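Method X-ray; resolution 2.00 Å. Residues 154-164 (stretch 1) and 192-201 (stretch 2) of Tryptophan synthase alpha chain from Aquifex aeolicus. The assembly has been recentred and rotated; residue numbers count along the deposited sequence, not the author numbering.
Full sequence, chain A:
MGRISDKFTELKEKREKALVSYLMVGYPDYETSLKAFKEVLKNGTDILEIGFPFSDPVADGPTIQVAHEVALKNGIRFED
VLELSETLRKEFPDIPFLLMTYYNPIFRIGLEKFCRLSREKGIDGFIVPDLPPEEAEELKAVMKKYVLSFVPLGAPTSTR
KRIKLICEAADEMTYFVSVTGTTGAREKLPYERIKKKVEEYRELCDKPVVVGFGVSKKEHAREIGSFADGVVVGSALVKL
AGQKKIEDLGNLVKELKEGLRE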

ATOM      1  N   GLY A 154      10.877   5.105  -2.391  1.00 19.81           N
ATOM      2  CA  GLY A 154      11.699   6.171  -2.926  1.00 18.60           C
ATOM      3  C   GLY A 154      11.233   7.498  -2.368  1.00 20.27           C
ATOM      4  O   GLY A 154      10.205   7.561  -1.693  1.00 18.17           O
ATOM      5  N   ALA A 155      11.986   8.557  -2.642  1.00 21.23           N
ATOM      6  CA  ALA A 155      11.628   9.885  -2.158  1.00 21.41           C
ATOM      7  C   ALA A 155      11.934  10.922  -3.227  1.00 21.98           C
ATOM      8  O   ALA A 155      12.647  10.640  -4.191  1.00 22.34           O
ATOM      9  CB  ALA A 155      12.397  10.198  -0.882  1.00 24.02           C
ATOM     10  N   PRO A 156      11.391  12.141  -3.076  1.00 21.49           N
ATOM     11  CA  PRO A 156      11.637  13.196  -4.061  1.00 22.17           C
ATOM     12  C   PRO A 156      13.118  13.549  -4.122  1.00 21.95           C
ATOM     13  O   PRO A 156      13.576  14.158  -5.087  1.00 23.31           O
ATOM     14  CB  PRO A 156      10.790  14.359  -3.544  1.00 22.66           C
ATOM     15  CG  PRO A 156       9.685  13.665  -2.784  1.00 22.74           C
ATOM     16  CD  PRO A 156      10.447  12.603  -2.045  1.00 21.65           C
ATOM     17  N   THR A 157      13.859  13.153  -3.092  1.00 22.55           N
ATOM     18  CA  THR A 157      15.289  13.437  -3.025  1.00 24.43           C
ATOM     19  C   THR A 157      16.187  12.222  -3.264  1.00 24.21           C
ATOM     20  O   THR A 157      17.391  12.287  -3.024  1.00 25.82           O
ATOM     21  CB  THR A 157      15.669  14.055  -1.661  1.00 24.51           C
ATOM     22  OG1 THR A 157      15.289  13.162  -0.607  1.00 27.33           O
ATOM     23  CG2 THR A 157      14.966  15.391  -1.469  1.00 26.24           C
ATOM     24  N   SER A 158      15.614  11.116  -3.731  1.00 22.60           N
ATOM     25  CA  SER A 158      16.416   9.922  -3.996  1.00 21.14           C
ATOM     26  C   SER A 158      17.469  10.209  -5.065  1.00 20.74           C
ATOM     27  O   SER A 158      17.170  10.795  -6.108  1.00 19.99           O
ATOM     28  CB  SER A 158      15.522   8.763  -4.446  1.00 20.87           C
ATOM     29  OG  SER A 158      14.712   8.301  -3.377  1.00 20.20           O
ATOM     30  N   THR A 159      18.705   9.800  -4.802  1.00 18.94           N
ATOM     31  CA  THR A 159      19.792  10.025  -5.747  1.00 19.31           C
ATOM     32  C   THR A 159      19.635   9.093  -6.942  1.00 19.32           C
ATOM     33  O   THR A 159      18.880   8.124  -6.880  1.00 18.29           O
ATOM     34  CB  THR A 159      21.153   9.741  -5.103  1.00 18.51           C
ATOM     35  OG1 THR A 159      21.232   8.350  -4.775  1.00 17.31           O
ATOM     36  CG2 THR A 159      21.327  10.567  -3.836  1.00 19.59           C
ATOM     37  N   ARG A 160      20.351   9.384  -8.026  1.00 20.00           N
ATOM     38  CA  ARG A 160      20.278   8.545  -9.216  1.00 21.34           C
ATOM     39  C   ARG A 160      20.755   7.139  -8.890  1.00 20.06           C
ATOM     40  O   ARG A 160      20.190   6.163  -9.377  1.00 20.82           O
ATOM     41  CB  ARG A 160      21.125   9.129 -10.353  1.00 22.98           C
ATOM     42  CG  ARG A 160      20.592  10.435 -10.916  1.00 25.71           C
ATOM     43  CD  ARG A 160      21.385  10.862 -12.143  1.00 27.17           C
ATOM     44  NE  ARG A 160      21.205   9.947 -13.268  1.00 27.98           N
ATOM     45  CZ  ARG A 160      20.093   9.868 -13.995  1.00 29.59           C
ATOM     46  NH1 ARG A 160      19.057  10.650 -13.717  1.00 31.18           N
ATOM     47  NH2 ARG A 160      20.013   9.010 -15.003  1.00 28.25           N
ATOM     48  N   LYS A 161      21.797   7.033  -8.069  1.00 19.47           N
ATOM     49  CA  LYS A 161      22.317   5.728  -7.683  1.00 18.01           C
ATOM     50  C   LYS A 161      21.281   4.976  -6.855  1.00 18.70           C
ATOM     51  O   LYS A 161      21.115   3.762  -7.007  1.00 17.49           O
ATOM     52  CB  LYS A 161      23.615   5.871  -6.879  1.00 19.59           C
ATOM     53  CG  LYS A 161      24.835   6.225  -7.719  1.00 23.55           C
ATOM     54  CD  LYS A 161      26.092   6.309  -6.861  1.00 23.72           C
ATOM     55  CE  LYS A 161      27.307   6.688  -7.696  1.00 26.66           C
ATOM     56  NZ  LYS A 161      28.525   6.858  -6.854  1.00 26.32           N
ATOM     57  N   ARG A 162      20.584   5.694  -5.979  1.00 17.26           N
ATOM     58  CA  ARG A 162      19.564   5.065  -5.146  1.00 18.14           C
ATOM     59  C   ARG A 162      18.430   4.550  -6.026  1.00 18.94           C
ATOM     60  O   ARG A 162      17.895   3.469  -5.792  1.00 19.76           O
ATOM     61  CB  ARG A 162      19.008   6.063  -4.123  1.00 17.83           C
ATOM     62  CG  ARG A 162      17.953   5.474  -3.174  1.00 18.86           C
ATOM     63  CD  ARG A 162      18.471   4.221  -2.482  1.00 18.91           C
ATOM     64  NE  ARG A 162      19.829   4.415  -1.981  1.00 21.61           N
ATOM     65  CZ  ARG A 162      20.584   3.449  -1.467  1.00 23.58           C
ATOM     66  NH1 ARG A 162      20.114   2.211  -1.376  1.00 22.52           N
ATOM     67  NH2 ARG A 162      21.820   3.716  -1.068  1.00 18.70           N
ATOM     68  N   ILE A 163      18.068   5.336  -7.037  1.00 19.60           N
ATOM     69  CA  ILE A 163      17.001   4.955  -7.951  1.00 19.17           C
ATOM     70  C   ILE A 163      17.310   3.632  -8.633  1.00 19.72           C
ATOM     71  O   ILE A 163      16.430   2.787  -8.782  1.00 18.22           O
ATOM     72  CB  ILE A 163      16.772   6.033  -9.036  1.00 20.70           C
ATOM     73  CG1 ILE A 163      16.085   7.252  -8.418  1.00 20.24           C
ATOM     74  CG2 ILE A 163      15.924   5.464 -10.174  1.00 20.98           C
ATOM     75  CD1 ILE A 163      15.771   8.351  -9.422  1.00 22.12           C
ATOM     76  N   LYS A 164      18.558   3.443  -9.052  1.00 20.20           N
ATOM     77  CA  LYS A 164      18.919   2.197  -9.710  1.00 20.83           C
ATOM     78  C   LYS A 164      18.846   1.022  -8.739  1.00 20.64           C
ATOM     79  O   LYS A 164      18.495  -0.091  -9.128  1.00 21.60           O
ATOM     80  CB  LYS A 164      20.318   2.281 -10.320  1.00 23.31           C
ATOM     81  CG  LYS A 164      20.673   1.045 -11.128  1.00 27.87           C
ATOM     82  CD  LYS A 164      21.902   1.266 -11.998  1.00 32.64           C
ATOM     83  CE  LYS A 164      22.111   0.095 -12.953  1.00 33.15           C
ATOM     84  NZ  LYS A 164      23.251   0.332 -13.884  1.00 35.67           N
ATOM     85  N   GLU A 192       5.893  19.415  -8.348  1.00 38.16           N
ATOM     86  CA  GLU A 192       6.979  19.563  -9.311  1.00 35.14           C
ATOM     87  C   GLU A 192       8.210  18.733  -8.957  1.00 31.22           C
ATOM     88  O   GLU A 192       8.854  18.154  -9.833  1.00 30.00           O
ATOM     89  CB  GLU A 192       7.373  21.038  -9.420  1.00 36.02           C
ATOM     90  CG  GLU A 192       8.400  21.345 -10.501  1.00 38.27           C
ATOM     91  CD  GLU A 192       7.927  20.950 -11.888  1.00 38.66           C
ATOM     92  OE1 GLU A 192       6.742  21.183 -12.205  1.00 39.22           O
ATOM     93  OE2 GLU A 192       8.743  20.416 -12.668  1.00 40.73           O
ATOM     94  N   ARG A 193       8.533  18.672  -7.672  1.00 27.52           N
ATOM     95  CA  ARG A 193       9.709  17.936  -7.224  1.00 27.17           C
ATOM     96  C   ARG A 193       9.631  16.418  -7.398  1.00 24.35           C
ATOM     97  O   ARG A 193      10.574  15.796  -7.892  1.00 23.28           O
ATOM     98  CB  ARG A 193       9.998  18.267  -5.764  1.00 30.11           C
ATOM     99  CG  ARG A 193      11.323  17.731  -5.267  1.00 34.01           C
ATOM    100  CD  ARG A 193      11.771  18.506  -4.054  1.00 37.69           C
ATOM    101  NE  ARG A 193      13.120  18.139  -3.649  1.00 41.67           N
ATOM    102  CZ  ARG A 193      13.879  18.879  -2.850  1.00 40.93           C
ATOM    103  NH1 ARG A 193      13.421  20.029  -2.371  1.00 40.43           N
ATOM    104  NH2 ARG A 193      15.094  18.462  -2.527  1.00 42.28           N
ATOM    105  N   ILE A 194       8.520  15.820  -6.986  1.00 22.54           N
ATOM    106  CA  ILE A 194       8.376  14.373  -7.118  1.00 22.61           C
ATOM    107  C   ILE A 194       8.164  14.008  -8.585  1.00 22.41           C
ATOM    108  O   ILE A 194       8.585  12.941  -9.041  1.00 23.58           O
ATOM    109  CB  ILE A 194       7.198  13.839  -6.263  1.00 22.09           C
ATOM    110  CG1 ILE A 194       7.075  12.320  -6.434  1.00 23.34           C
ATOM    111  CG2 ILE A 194       5.901  14.526  -6.664  1.00 21.62           C
ATOM    112  CD1 ILE A 194       8.328  11.536  -6.045  1.00 21.09           C
ATOM    113  N   LYS A 195       7.521  14.906  -9.324  1.00 21.78           N
ATOM    114  CA  LYS A 195       7.269  14.684 -10.742  1.00 20.83           C
ATOM    115  C   LYS A 195       8.597  14.572 -11.490  1.00 19.64           C
ATOM    116  O   LYS A 195       8.796  13.658 -12.295  1.00 17.26           O
ATOM    117  CB  LYS A 195       6.437  15.832 -11.315  1.00 23.35           C
ATOM    118  CG  LYS A 195       6.107  15.690 -12.791  1.00 26.77           C
ATOM    119  CD  LYS A 195       5.111  16.749 -13.229  1.00 29.93           C
ATOM    120  CE  LYS A 195       4.815  16.644 -14.712  1.00 33.11           C
ATOM    121  NZ  LYS A 195       6.036  16.890 -15.532  1.00 35.94           N
ATOM    122  N   LYS A 196       9.505  15.503 -11.221  1.00 16.89           N
ATOM    123  CA  LYS A 196      10.812  15.488 -11.864  1.00 18.80           C
ATOM    124  C   LYS A 196      11.602  14.246 -11.460  1.00 17.29           C
ATOM    125  O   LYS A 196      12.333  13.677 -12.269  1.00 18.45           O
ATOM    126  CB  LYS A 196      11.602  16.747 -11.495  1.00 21.12           C
ATOM    127  CG  LYS A 196      11.137  18.009 -12.220  1.00 24.52           C
ATOM    128  CD  LYS A 196      11.430  17.921 -13.721  1.00 26.56           C
ATOM    129  CE  LYS A 196      11.073  19.216 -14.434  1.00 29.04           C
ATOM    130  NZ  LYS A 196      11.352  19.152 -15.896  1.00 29.01           N
ATOM    131  N   LYS A 197      11.454  13.828 -10.210  1.00 15.56           N
ATOM    132  CA  LYS A 197      12.163  12.650  -9.734  1.00 17.66           C
ATOM    133  C   LYS A 197      11.659  11.413 -10.464  1.00 17.16           C
ATOM    134  O   LYS A 197      12.442  10.532 -10.825  1.00 19.05           O
ATOM    135  CB  LYS A 197      11.956  12.474  -8.229  1.00 19.46           C
ATOM    136  CG  LYS A 197      12.713  11.293  -7.640  1.00 22.53           C
ATOM    137  CD  LYS A 197      14.080  11.692  -7.115  1.00 26.68           C
ATOM    138  CE  LYS A 197      14.989  12.211  -8.203  1.00 27.28           C
ATOM    139  NZ  LYS A 197      16.259  12.759  -7.645  1.00 25.56           N
ATOM    140  N   VAL A 198      10.351  11.344 -10.681  1.00 16.54           N
ATOM    141  CA  VAL A 198       9.773  10.202 -11.372  1.00 16.71           C
ATOM    142  C   VAL A 198      10.253  10.147 -12.815  1.00 18.84           C
ATOM    143  O   VAL A 198      10.493   9.064 -13.357  1.00 19.12           O
ATOM    144  CB  VAL A 198       8.233  10.247 -11.352  1.00 17.24           C
ATOM    145  CG1 VAL A 198       7.669   9.133 -12.221  1.00 15.45           C
ATOM    146  CG2 VAL A 198       7.733  10.093  -9.917  1.00 14.79           C
ATOM    147  N   GLU A 199      10.400  11.312 -13.437  1.00 19.52           N
ATOM    148  CA  GLU A 199      10.868  11.361 -14.813  1.00 22.02           C
ATOM    149  C   GLU A 199      12.267  10.749 -14.868  1.00 21.63           C
ATOM    150  O   GLU A 199      12.587  10.011 -15.799  1.00 24.06           O
ATOM    151  CB  GLU A 199      10.861  12.808 -15.324  1.00 22.17           C
ATOM    152  CG  GLU A 199       9.515  13.498 -15.094  1.00 27.68           C
ATOM    153  CD  GLU A 199       9.369  14.818 -15.828  1.00 28.61           C
ATOM    154  OE1 GLU A 199      10.368  15.559 -15.943  1.00 29.19           O
ATOM    155  OE2 GLU A 199       8.241  15.119 -16.277  1.00 30.64           O
ATOM    156  N   GLU A 200      13.096  11.052 -13.869  1.00 21.77           N
ATOM    157  CA  GLU A 200      14.441  10.479 -13.802  1.00 22.30           C
ATOM    158  C   GLU A 200      14.286   8.974 -13.671  1.00 22.48           C
ATOM    159  O   GLU A 200      14.955   8.195 -14.354  1.00 21.87           O
ATOM    160  CB  GLU A 200      15.203  10.990 -12.578  1.00 23.52           C
ATOM    161  CG  GLU A 200      15.891  12.326 -12.749  1.00 26.01           C
ATOM    162  CD  GLU A 200      16.798  12.652 -11.574  1.00 29.88           C
ATOM    163  OE1 GLU A 200      16.277  13.030 -10.505  1.00 28.70           O
ATOM    164  OE2 GLU A 200      18.034  12.515 -11.720  1.00 30.89           O
ATOM    165  N   TYR A 201      13.397   8.577 -12.766  1.00 22.70           N
ATOM    166  CA  TYR A 201      13.115   7.171 -12.510  1.00 21.72           C
ATOM    167  C   TYR A 201      12.749   6.474 -13.819  1.00 21.32           C
ATOM    168  O   TYR A 201      13.224   5.373 -14.096  1.00 20.06           O
ATOM    169  CB  TYR A 201      11.961   7.058 -11.507  1.00 20.89           C
ATOM    170  CG  TYR A 201      11.398   5.666 -11.316  1.00 18.75           C
ATOM    171  CD1 TYR A 201      11.970   4.770 -10.412  1.00 20.19           C
ATOM    172  CD2 TYR A 201      10.271   5.256 -12.024  1.00 19.49           C
ATOM    173  CE1 TYR A 201      11.422   3.494 -10.214  1.00 20.68           C
ATOM    174  CE2 TYR A 201       9.717   3.992 -11.835  1.00 19.49           C
ATOM    175  CZ  TYR A 201      10.292   3.119 -10.930  1.00 20.71           C
ATOM    176  OH  TYR A 201       9.718   1.885 -10.730  1.00 20.31           O
TER
HETATM  177  O   HOH W   1      14.744  16.631  -5.242  1.00 39.02           O

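Two carbonyls of the loop before helix 160-164 are served from helix 192-201: Ser-158 O directly by Lys-197, and Pro-156 O through water 1 by Arg-193. Lys-197 makes the direct bond. Its CA-to-CB bond points toward the loop, its methylene CD lies 3.2 Å from Pro-156 O, and the chain ends with NZ donating to Ser-158 O at 2.7 Å. Glu-200 OE2 accepts from Arg-160 NH1 at 2.9 Å, near the guanidinium plane, a salt bridge that ties the two helices.

Pro-156 O is met through water 1, which donates to it at 2.7 Å and accepts from Arg-193 NE, also at 2.7 Å.

The loop settles its own needs too. In the type I turn from Ala-155 to Ser-158, Ser-158 N donates to Ala-155 O at 3.0 Å, while Ser-158 OG accepts from Ala-155 N at 2.8 Å. Thr-159 OG1 caps the helix by accepting from Arg-162 N at 3.0 Å.

Buried side chains pack without polar partners across the contact: Pro-156 CG lies 4.1 Å from Ile-194 CD1, and Ile-163 CG2 lies 4.0 Å from Tyr-201 CD1. The Arg-160 to Glu-200 salt bridge instead joins an exposed and a partly exposed residue. The rule this suggests is apolar packing where the contact is buried and charged pairing where it is more open.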